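Local structure of anopheles gambiae adenosine kinase (Anopheles gambiae, 3LOO) at residues Tyr77-Gln91 with Tyr111-Val124. The protein phosphorylates adenosine to AMP with ATP as phosphate donor, as an adenosine kinase of the pfkB carbohydrate kinase family. Residues are numbered along the deposited sequence; the frame is centred on the assembly and turned at random.
Sequences YIAGGSVQNSLRVAQ and YARILEERATSNGV. With B4P (bis(adenosine)-5'-tetraphosphate), chain D.
With CG set beside the backbone N in both Tyr77 and Tyr111 (chi1 of each near -76°), the two phenol rings meet near the start of each segment. The edge of Tyr111 is turned to the face of Tyr77 in an offset T-shaped pair, the ring planes at 69°. A hydrogen bond of 2.6 Å joins Tyr77 OH to Tyr111 OH. Farther along, Ala79 packs against helix 110-122: its CB lies 3.9 Å from both Leu115 CD2 and Arg118 CB. Gln84 sends its CG anti to the backbone N, and the extended chain crosses Leu115 at about a right angle. Its amide is fixed at both ends, NE2 donating almost straight to Gly80 O at 3.0 Å while OE1 is hydrogen-bonded to Tyr128 OH. This ties the first turn of helix 82-91 back to Gly80, just where Gly81 N, Ser82 N and Asn85 ND2 hydrogen-bond one of the two adenosines of the bis(adenosine)-5'-tetraphosphate, at its ribose hydroxyls and N3A. Arg88 lays its CD 3.9 Å from Ala119 CA; its guanidinium is nearly coplanar with the Asn122 amide, has Arg118 CB over one face, and makes a cation-pi contact with Phe355. At the far end Gln91 CG packs 3.9 Å from Val124 CG2, beside the Schellman turn at Gly123. The helix axes run 32° from parallel, a worked example of helices packed side by side in a Rossmann-like alpha/beta kinase core: strand 76-80 edges the five-stranded lid sheet, while Ala119 and Leu115 rest on strand 125-131 and Val124 on strand 100-107 of the central sheet.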
ATOM      1  N   TYR A  77      12.596  -3.851  14.536  1.00 31.46           N
ATOM      2  CA  TYR A  77      11.171  -3.537  14.470  1.00 30.64           C
ATOM      3  C   TYR A  77      10.961  -2.258  13.672  1.00 30.48           C
ATOM      4  O   TYR A  77      11.546  -1.227  13.992  1.00 30.74           O
ATOM      5  CB  TYR A  77      10.616  -3.331  15.880  1.00 30.89           C
ATOM      6  CG  TYR A  77      10.380  -4.596  16.680  1.00 32.45           C
ATOM      7  CD1 TYR A  77       9.897  -5.772  16.060  1.00 32.31           C
ATOM      8  CD2 TYR A  77      10.554  -4.605  18.069  1.00 32.74           C
ATOM      9  CE1 TYR A  77       9.647  -6.937  16.810  1.00 32.60           C
ATOM     10  CE2 TYR A  77      10.304  -5.772  18.826  1.00 32.12           C
ATOM     11  CZ  TYR A  77       9.851  -6.923  18.189  1.00 33.43           C
ATOM     12  OH  TYR A  77       9.562  -8.051  18.931  1.00 31.99           O
ATOM     13  N   ILE A  78      10.115  -2.306  12.646  1.00 29.39           N
ATOM     14  CA  ILE A  78       9.867  -1.119  11.843  1.00 28.75           C
ATOM     15  C   ILE A  78       8.399  -1.001  11.591  1.00 27.63           C
ATOM     16  O   ILE A  78       7.758  -1.973  11.201  1.00 27.10           O
ATOM     17  CB  ILE A  78      10.655  -1.104  10.486  1.00 28.76           C
ATOM     18  CG1 ILE A  78      12.126  -1.454  10.707  1.00 30.80           C
ATOM     19  CG2 ILE A  78      10.561   0.285   9.862  1.00 28.49           C
ATOM     20  CD1 ILE A  78      12.892  -1.952   9.426  1.00 33.10           C
ATOM     21  N   ALA A  79       7.850   0.184  11.829  1.00 26.39           N
ATOM     22  CA  ALA A  79       6.416   0.396  11.570  1.00 25.86           C
ATOM     23  C   ALA A  79       6.141   0.127  10.097  1.00 24.89           C
ATOM     24  O   ALA A  79       6.867   0.621   9.252  1.00 25.26           O
ATOM     25  CB  ALA A  79       6.034   1.832  11.939  1.00 26.80           C
ATOM     26  N   GLY A  80       5.153  -0.701   9.779  1.00 24.64           N
ATOM     27  CA  GLY A  80       4.867  -1.045   8.373  1.00 23.64           C
ATOM     28  C   GLY A  80       3.395  -1.179   8.059  1.00 23.54           C
ATOM     29  O   GLY A  80       2.559  -0.494   8.645  1.00 23.20           O
ATOM     30  N   GLY A  81       3.072  -2.090   7.148  1.00 23.80           N
ATOM     31  CA  GLY A  81       1.767  -2.072   6.502  1.00 24.52           C
ATOM     32  C   GLY A  81       1.812  -1.081   5.330  1.00 24.14           C
ATOM     33  O   GLY A  81       2.241   0.085   5.468  1.00 23.81           O
ATOM     34  N   SER A  82       1.424  -1.573   4.165  1.00 22.60           N
ATOM     35  CA  SER A  82       1.529  -0.814   2.917  1.00 21.80           C
ATOM     36  C   SER A  82       0.856   0.588   2.971  1.00 20.42           C
ATOM     37  O   SER A  82       1.510   1.593   2.760  1.00 18.70           O
ATOM     38  CB  SER A  82       0.920  -1.638   1.783  1.00 21.60           C
ATOM     39  OG  SER A  82       1.062  -0.951   0.556  1.00 26.28           O
ATOM     40  N   VAL A  83      -0.442   0.629   3.235  1.00 19.31           N
ATOM     41  CA  VAL A  83      -1.201   1.875   3.210  1.00 20.00           C
ATOM     42  C   VAL A  83      -0.727   2.790   4.348  1.00 21.42           C
ATOM     43  O   VAL A  83      -0.575   3.992   4.154  1.00 22.44           O
ATOM     44  CB  VAL A  83      -2.761   1.618   3.359  1.00 19.80           C
ATOM     45  CG1 VAL A  83      -3.527   2.972   3.496  1.00 17.89           C
ATOM     46  CG2 VAL A  83      -3.272   0.815   2.185  1.00 17.91           C
ATOM     47  N   GLN A  84      -0.489   2.217   5.532  1.00 21.72           N
ATOM     48  CA  GLN A  84       0.105   2.979   6.621  1.00 22.18           C
ATOM     49  C   GLN A  84       1.417   3.678   6.241  1.00 21.83           C
ATOM     50  O   GLN A  84       1.574   4.883   6.516  1.00 21.49           O
ATOM     51  CB  GLN A  84       0.280   2.129   7.888  1.00 22.57           C
ATOM     52  CG  GLN A  84       0.496   3.019   9.116  1.00 24.66           C
ATOM     53  CD  GLN A  84       0.290   2.291  10.441  1.00 26.39           C
ATOM     54  OE1 GLN A  84      -0.340   2.833  11.337  1.00 27.91           O
ATOM     55  NE2 GLN A  84       0.879   1.083  10.592  1.00 27.75           N
ATOM     56  N   ASN A  85       2.334   2.933   5.620  1.00 21.61           N
ATOM     57  CA  ASN A  85       3.597   3.476   5.131  1.00 22.95           C
ATOM     58  C   ASN A  85       3.360   4.658   4.175  1.00 23.21           C
ATOM     59  O   ASN A  85       4.019   5.684   4.278  1.00 23.25           O
ATOM     60  CB  ASN A  85       4.373   2.450   4.287  1.00 23.54           C
ATOM     61  CG  ASN A  85       5.076   1.365   5.105  1.00 26.23           C
ATOM     62  OD1 ASN A  85       5.318   1.499   6.304  1.00 26.89           O
ATOM     63  ND2 ASN A  85       5.379   0.249   4.426  1.00 27.74           N
ATOM     64  N   SER A  86       2.450   4.466   3.212  1.00 22.93           N
ATOM     65  CA  SER A  86       2.165   5.487   2.214  1.00 22.61           C
ATOM     66  C   SER A  86       1.615   6.776   2.862  1.00 22.81           C
ATOM     67  O   SER A  86       2.029   7.883   2.522  1.00 22.24           O
ATOM     68  CB  SER A  86       1.206   4.928   1.152  1.00 23.14           C
ATOM     69  OG  SER A  86       1.874   4.010   0.278  1.00 19.94           O
ATOM     70  N   LEU A  87       0.671   6.624   3.785  1.00 22.74           N
ATOM     71  CA  LEU A  87       0.122   7.784   4.494  1.00 23.05           C
ATOM     72  C   LEU A  87       1.174   8.502   5.383  1.00 23.97           C
ATOM     73  O   LEU A  87       1.166   9.741   5.480  1.00 23.93           O
ATOM     74  CB  LEU A  87      -1.139   7.387   5.271  1.00 22.14           C
ATOM     75  CG  LEU A  87      -2.424   7.543   4.474  1.00 23.81           C
ATOM     76  CD1 LEU A  87      -2.475   6.777   3.163  1.00 23.80           C
ATOM     77  CD2 LEU A  87      -3.647   7.172   5.373  1.00 21.87           C
ATOM     78  N   ARG A  88       2.111   7.745   5.964  1.00 23.98           N
ATOM     79  CA  ARG A  88       3.194   8.339   6.752  1.00 24.79           C
ATOM     80  C   ARG A  88       4.140   9.161   5.850  1.00 24.56           C
ATOM     81  O   ARG A  88       4.488  10.298   6.196  1.00 24.87           O
ATOM     82  CB  ARG A  88       3.951   7.272   7.576  1.00 24.55           C
ATOM     83  CG  ARG A  88       3.113   6.623   8.731  1.00 26.03           C
ATOM     84  CD  ARG A  88       3.883   5.451   9.416  1.00 26.92           C
ATOM     85  NE  ARG A  88       5.231   5.933   9.755  1.00 28.18           N
ATOM     86  CZ  ARG A  88       6.360   5.239   9.662  1.00 30.23           C
ATOM     87  NH1 ARG A  88       6.372   3.971   9.255  1.00 29.81           N
ATOM     88  NH2 ARG A  88       7.504   5.833   9.985  1.00 30.05           N
ATOM     89  N   VAL A  89       4.506   8.605   4.691  1.00 23.82           N
ATOM     90  CA  VAL A  89       5.299   9.345   3.702  1.00 23.89           C
ATOM     91  C   VAL A  89       4.566  10.596   3.196  1.00 23.74           C
ATOM     92  O   VAL A  89       5.153  11.676   3.178  1.00 23.03           O
ATOM     93  CB  VAL A  89       5.837   8.416   2.538  1.00 24.98           C
ATOM     94  CG1 VAL A  89       6.543   9.235   1.375  1.00 22.78           C
ATOM     95  CG2 VAL A  89       6.751   7.313   3.120  1.00 24.44           C
ATOM     96  N   ALA A  90       3.294  10.459   2.795  1.00 22.75           N
ATOM     97  CA  ALA A  90       2.483  11.605   2.429  1.00 22.60           C
ATOM     98  C   ALA A  90       2.396  12.721   3.510  1.00 23.44           C
ATOM     99  O   ALA A  90       2.473  13.912   3.187  1.00 23.52           O
ATOM    100  CB  ALA A  90       1.062  11.157   2.020  1.00 22.12           C
ATOM    101  N   GLN A  91       2.194  12.343   4.768  1.00 24.11           N
ATOM    102  CA  GLN A  91       2.189  13.298   5.869  1.00 24.69           C
ATOM    103  C   GLN A  91       3.558  13.987   6.087  1.00 26.27           C
ATOM    104  O   GLN A  91       3.637  15.211   6.363  1.00 26.65           O
ATOM    105  CB  GLN A  91       1.727  12.585   7.139  1.00 24.36           C
ATOM    106  CG  GLN A  91       0.229  12.488   7.222  1.00 23.07           C
ATOM    107  CD  GLN A  91      -0.451  13.864   7.408  1.00 27.34           C
ATOM    108  OE1 GLN A  91       0.190  14.875   7.734  1.00 26.77           O
ATOM    109  NE2 GLN A  91      -1.743  13.884   7.230  1.00 21.44           N
ATOM    110  N   TYR A 111       2.990  -3.827  20.479  1.00 28.32           N
ATOM    111  CA  TYR A 111       3.222  -3.650  19.045  1.00 27.85           C
ATOM    112  C   TYR A 111       2.324  -2.562  18.524  1.00 27.08           C
ATOM    113  O   TYR A 111       2.769  -1.781  17.721  1.00 26.66           O
ATOM    114  CB  TYR A 111       2.987  -4.956  18.249  1.00 26.62           C
ATOM    115  CG  TYR A 111       4.100  -5.979  18.338  1.00 24.83           C
ATOM    116  CD1 TYR A 111       5.302  -5.704  19.005  1.00 26.01           C
ATOM    117  CD2 TYR A 111       3.956  -7.231  17.736  1.00 22.64           C
ATOM    118  CE1 TYR A 111       6.335  -6.647  19.053  1.00 24.30           C
ATOM    119  CE2 TYR A 111       4.961  -8.154  17.760  1.00 23.89           C
ATOM    120  CZ  TYR A 111       6.148  -7.868  18.425  1.00 24.75           C
ATOM    121  OH  TYR A 111       7.128  -8.834  18.455  1.00 26.48           O
ATOM    122  N   ALA A 112       1.056  -2.523  18.975  1.00 28.14           N
ATOM    123  CA  ALA A 112       0.148  -1.471  18.548  1.00 28.74           C
ATOM    124  C   ALA A 112       0.646  -0.069  18.959  1.00 29.45           C
ATOM    125  O   ALA A 112       0.457   0.873  18.191  1.00 28.74           O
ATOM    126  CB  ALA A 112      -1.281  -1.702  19.050  1.00 28.15           C
ATOM    127  N   ARG A 113       1.281   0.074  20.136  1.00 29.84           N
ATOM    128  CA  ARG A 113       1.786   1.427  20.553  1.00 31.02           C
ATOM    129  C   ARG A 113       2.971   1.868  19.738  1.00 30.82           C
ATOM    130  O   ARG A 113       3.119   3.058  19.502  1.00 31.35           O
ATOM    131  CB  ARG A 113       2.225   1.535  22.023  1.00 31.58           C
ATOM    132  CG  ARG A 113       1.738   0.488  22.929  1.00 36.08           C
ATOM    133  CD  ARG A 113       2.249   0.694  24.368  1.00 44.15           C
ATOM    134  NE  ARG A 113       1.627   1.868  24.936  1.00 45.17           N
ATOM    135  CZ  ARG A 113       0.492   1.828  25.608  1.00 46.72           C
ATOM    136  NH1 ARG A 113      -0.042   2.943  26.094  1.00 47.98           N
ATOM    137  NH2 ARG A 113      -0.096   0.669  25.788  1.00 43.48           N
ATOM    138  N   ILE A 114       3.849   0.935  19.338  1.00 29.96           N
ATOM    139  CA  ILE A 114       4.914   1.303  18.407  1.00 29.08           C
ATOM    140  C   ILE A 114       4.323   1.880  17.102  1.00 29.05           C
ATOM    141  O   ILE A 114       4.796   2.922  16.605  1.00 28.73           O
ATOM    142  CB  ILE A 114       5.870   0.102  18.081  1.00 30.00           C
ATOM    143  CG1 ILE A 114       6.703  -0.311  19.316  1.00 29.76           C
ATOM    144  CG2 ILE A 114       6.795   0.451  16.914  1.00 28.73           C
ATOM    145  CD1 ILE A 114       7.066  -1.811  19.338  1.00 30.73           C
ATOM    146  N   LEU A 115       3.293   1.210  16.553  1.00 27.72           N
ATOM    147  CA  LEU A 115       2.644   1.657  15.291  1.00 27.26           C
ATOM    148  C   LEU A 115       1.935   3.015  15.501  1.00 26.90           C
ATOM    149  O   LEU A 115       2.130   3.952  14.758  1.00 26.42           O
ATOM    150  CB  LEU A 115       1.631   0.611  14.805  1.00 26.01           C
ATOM    151  CG  LEU A 115       2.221  -0.753  14.417  1.00 26.93           C
ATOM    152  CD1 LEU A 115       1.140  -1.590  13.731  1.00 23.37           C
ATOM    153  CD2 LEU A 115       3.473  -0.595  13.506  1.00 22.82           C
ATOM    154  N   GLU A 116       1.102   3.086  16.514  1.00 27.36           N
ATOM    155  CA  GLU A 116       0.412   4.321  16.880  1.00 29.97           C
ATOM    156  C   GLU A 116       1.330   5.529  17.008  1.00 29.85           C
ATOM    157  O   GLU A 116       1.100   6.581  16.412  1.00 28.95           O
ATOM    158  CB  GLU A 116      -0.221   4.106  18.228  1.00 31.94           C
ATOM    159  CG  GLU A 116      -1.645   3.741  18.184  1.00 38.88           C
ATOM    160  CD  GLU A 116      -2.499   4.895  18.564  1.00 43.84           C
ATOM    161  OE1 GLU A 116      -3.742   4.731  18.674  1.00 47.10           O
ATOM    162  OE2 GLU A 116      -1.910   5.973  18.745  1.00 48.97           O
ATOM    163  N   GLU A 117       2.371   5.368  17.821  1.00 30.10           N
ATOM    164  CA  GLU A 117       3.283   6.459  18.079  1.00 30.65           C
ATOM    165  C   GLU A 117       4.014   6.888  16.837  1.00 28.85           C
ATOM    166  O   GLU A 117       4.060   8.081  16.580  1.00 28.12           O
ATOM    167  CB  GLU A 117       4.243   6.130  19.233  1.00 31.20           C
ATOM    168  CG  GLU A 117       3.450   6.046  20.533  1.00 36.97           C
ATOM    169  CD  GLU A 117       4.294   5.772  21.760  1.00 43.81           C
ATOM    170  OE1 GLU A 117       5.340   5.094  21.639  1.00 47.59           O
ATOM    171  OE2 GLU A 117       3.883   6.227  22.858  1.00 46.94           O
ATOM    172  N   ARG A 118       4.580   5.951  16.059  1.00 28.27           N
ATOM    173  CA  ARG A 118       5.263   6.338  14.806  1.00 28.30           C
ATOM    174  C   ARG A 118       4.323   7.021  13.800  1.00 26.97           C
ATOM    175  O   ARG A 118       4.664   8.045  13.202  1.00 26.93           O
ATOM    176  CB  ARG A 118       5.932   5.142  14.086  1.00 28.86           C
ATOM    177  CG  ARG A 118       6.947   4.376  14.920  1.00 35.61           C
ATOM    178  CD  ARG A 118       8.390   4.961  14.927  1.00 41.58           C
ATOM    179  NE  ARG A 118       9.146   4.322  16.024  1.00 47.14           N
ATOM    180  CZ  ARG A 118       9.702   3.101  15.992  1.00 48.17           C
ATOM    181  NH1 ARG A 118       9.653   2.338  14.892  1.00 49.62           N
ATOM    182  NH2 ARG A 118      10.322   2.638  17.074  1.00 48.78           N
ATOM    183  N   ALA A 119       3.152   6.446  13.567  1.00 26.00           N
ATOM    184  CA  ALA A 119       2.269   7.034  12.567  1.00 25.26           C
ATOM    185  C   ALA A 119       1.730   8.413  13.053  1.00 25.28           C
ATOM    186  O   ALA A 119       1.725   9.363  12.286  1.00 24.55           O
ATOM    187  CB  ALA A 119       1.147   6.073  12.180  1.00 24.91           C
ATOM    188  N   THR A 120       1.337   8.520  14.316  1.00 25.17           N
ATOM    189  CA  THR A 120       0.926   9.830  14.880  1.00 27.42           C
ATOM    190  C   THR A 120       2.064  10.868  14.850  1.00 27.06           C
ATOM    191  O   THR A 120       1.820  11.994  14.503  1.00 27.28           O
ATOM    192  CB  THR A 120       0.311   9.709  16.310  1.00 26.67           C
ATOM    193  OG1 THR A 120      -0.910   8.958  16.221  1.00 30.02           O
ATOM    194  CG2 THR A 120      -0.059  11.128  16.898  1.00 30.31           C
ATOM    195  N   SER A 121       3.296  10.480  15.177  1.00 27.90           N
ATOM    196  CA  SER A 121       4.433  11.414  15.053  1.00 29.62           C
ATOM    197  C   SER A 121       4.640  11.977  13.670  1.00 28.83           C
ATOM    198  O   SER A 121       4.996  13.146  13.549  1.00 28.78           O
ATOM    199  CB  SER A 121       5.739  10.785  15.484  1.00 29.53           C
ATOM    200  OG  SER A 121       5.518  10.299  16.781  1.00 37.61           O
ATOM    201  N   ASN A 122       4.423  11.147  12.651  1.00 27.98           N
ATOM    202  CA  ASN A 122       4.521  11.573  11.258  1.00 27.55           C
ATOM    203  C   ASN A 122       3.380  12.465  10.791  1.00 26.87           C
ATOM    204  O   ASN A 122       3.517  13.122   9.751  1.00 27.85           O
ATOM    205  CB  ASN A 122       4.669  10.353  10.326  1.00 28.81           C
ATOM    206  CG  ASN A 122       5.989   9.611  10.536  1.00 31.63           C
ATOM    207  OD1 ASN A 122       7.038  10.226  10.756  1.00 37.27           O
ATOM    208  ND2 ASN A 122       5.941   8.293  10.481  1.00 34.58           N
ATOM    209  N   GLY A 123       2.276  12.506  11.552  1.00 25.78           N
ATOM    210  CA  GLY A 123       1.155  13.407  11.250  1.00 25.08           C
ATOM    211  C   GLY A 123      -0.147  12.695  10.849  1.00 25.38           C
ATOM    212  O   GLY A 123      -1.178  13.335  10.616  1.00 24.46           O
ATOM    213  N   VAL A 124      -0.123  11.362  10.773  1.00 23.61           N
ATOM    214  CA  VAL A 124      -1.362  10.633  10.503  1.00 23.05           C
ATOM    215  C   VAL A 124      -2.332  10.717  11.656  1.00 23.95           C
ATOM    216  O   VAL A 124      -1.951  10.569  12.842  1.00 24.39           O
ATOM    217  CB  VAL A 124      -1.058   9.136  10.154  1.00 23.17           C
ATOM    218  CG1 VAL A 124      -2.321   8.401   9.719  1.00 19.54           C
ATOM    219  CG2 VAL A 124       0.032   9.084   9.057  1.00 22.31           C
TER
HETATM  220  PA  B4P D 349       8.282  -3.920  -0.224  1.00 40.64           P
HETATM  221  O1A B4P D 349       9.559  -3.443   0.450  1.00 40.95           O
HETATM  222  O2A B4P D 349       8.200  -5.395  -0.613  1.00 41.59           O
HETATM  223  O3A B4P D 349       8.222  -3.145  -1.629  1.00 37.15           O
HETATM  224  PB  B4P D 349       6.984  -2.218  -2.016  1.00 39.28           P
HETATM  225  O1B B4P D 349       6.943  -0.953  -1.155  1.00 34.70           O
HETATM  226  O2B B4P D 349       5.709  -3.010  -2.251  1.00 32.11           O
HETATM  227  O3B B4P D 349       7.845  -1.901  -3.403  1.00 32.94           O
HETATM  228  PG  B4P D 349       7.409  -2.191  -4.926  1.00 26.54           P
HETATM  229  O1G B4P D 349       7.925  -3.497  -5.424  1.00 28.03           O
HETATM  230  O2G B4P D 349       5.902  -2.031  -4.981  1.00 27.21           O
HETATM  231  O3G B4P D 349       8.067  -0.991  -5.757  1.00 30.34           O
HETATM  232  PD  B4P D 349       9.288  -0.977  -6.810  1.00 28.90           P
HETATM  233  O1D B4P D 349      10.326  -1.920  -6.325  1.00 32.04           O
HETATM  234  O2D B4P D 349       8.808  -1.043  -8.233  1.00 31.89           O
HETATM  235  O5E B4P D 349       6.982  -3.470   0.639  1.00 37.36           O
HETATM  236  C5E B4P D 349       7.186  -3.669   2.021  1.00 31.39           C
HETATM  237  C4E B4P D 349       5.966  -3.452   2.868  1.00 26.26           C
HETATM  238  O4E B4P D 349       4.878  -4.305   2.510  1.00 25.53           O
HETATM  239  C3E B4P D 349       6.309  -3.852   4.277  1.00 25.22           C
HETATM  240  O3E B4P D 349       6.471  -2.607   4.986  1.00 25.51           O
HETATM  241  C2E B4P D 349       5.084  -4.604   4.785  1.00 23.88           C
HETATM  242  O2E B4P D 349       4.565  -4.143   6.038  1.00 23.45           O
HETATM  243  C1E B4P D 349       4.062  -4.455   3.642  1.00 23.53           C
HETATM  244  N9A B4P D 349       3.255  -5.684   3.531  1.00 22.72           N
HETATM  245  C8A B4P D 349       3.662  -6.936   3.173  1.00 21.15           C
HETATM  246  N7A B4P D 349       2.576  -7.762   3.220  1.00 22.96           N
HETATM  247  C5A B4P D 349       1.490  -7.046   3.639  1.00 21.56           C
HETATM  248  C6A B4P D 349       0.134  -7.333   3.864  1.00 23.67           C
HETATM  249  N6A B4P D 349      -0.399  -8.587   3.725  1.00 21.85           N
HETATM  250  N1A B4P D 349      -0.683  -6.339   4.295  1.00 21.15           N
HETATM  251  C2A B4P D 349      -0.225  -5.072   4.457  1.00 23.11           C
HETATM  252  N3A B4P D 349       1.065  -4.771   4.233  1.00 21.23           N
HETATM  253  C4A B4P D 349       1.931  -5.732   3.817  1.00 23.00           C
HETATM  254  O5F B4P D 349       9.835   0.498  -6.503  1.00 30.85           O
HETATM  255  C5F B4P D 349       8.965   1.619  -6.402  1.00 29.30           C
HETATM  256  C4F B4P D 349       9.834   2.860  -6.601  1.00 28.95           C
HETATM  257  O4F B4P D 349      11.016   2.826  -5.781  1.00 32.22           O
HETATM  258  C3F B4P D 349      10.399   2.909  -8.010  1.00 28.76           C
HETATM  259  O3F B4P D 349       9.412   3.410  -8.903  1.00 26.21           O
HETATM  260  C2F B4P D 349      11.597   3.824  -7.843  1.00 29.96           C
HETATM  261  O2F B4P D 349      11.186   5.205  -7.878  1.00 28.42           O
HETATM  262  C1F B4P D 349      12.128   3.432  -6.452  1.00 30.45           C
HETATM  263  N9B B4P D 349      13.185   2.391  -6.655  1.00 33.12           N
HETATM  264  C8B B4P D 349      13.033   1.062  -6.484  1.00 32.26           C
HETATM  265  N7B B4P D 349      14.181   0.401  -6.766  1.00 35.36           N
HETATM  266  C5B B4P D 349      15.113   1.306  -7.132  1.00 33.68           C
HETATM  267  C6B B4P D 349      16.442   1.253  -7.542  1.00 36.13           C
HETATM  268  N6B B4P D 349      17.063   0.048  -7.617  1.00 37.08           N
HETATM  269  N1B B4P D 349      17.107   2.412  -7.842  1.00 35.76           N
HETATM  270  C2B B4P D 349      16.492   3.618  -7.766  1.00 34.97           C
HETATM  271  N3B B4P D 349      15.188   3.730  -7.383  1.00 34.91           N
HETATM  272  C4B B4P D 349      14.453   2.619  -7.064  1.00 33.65           C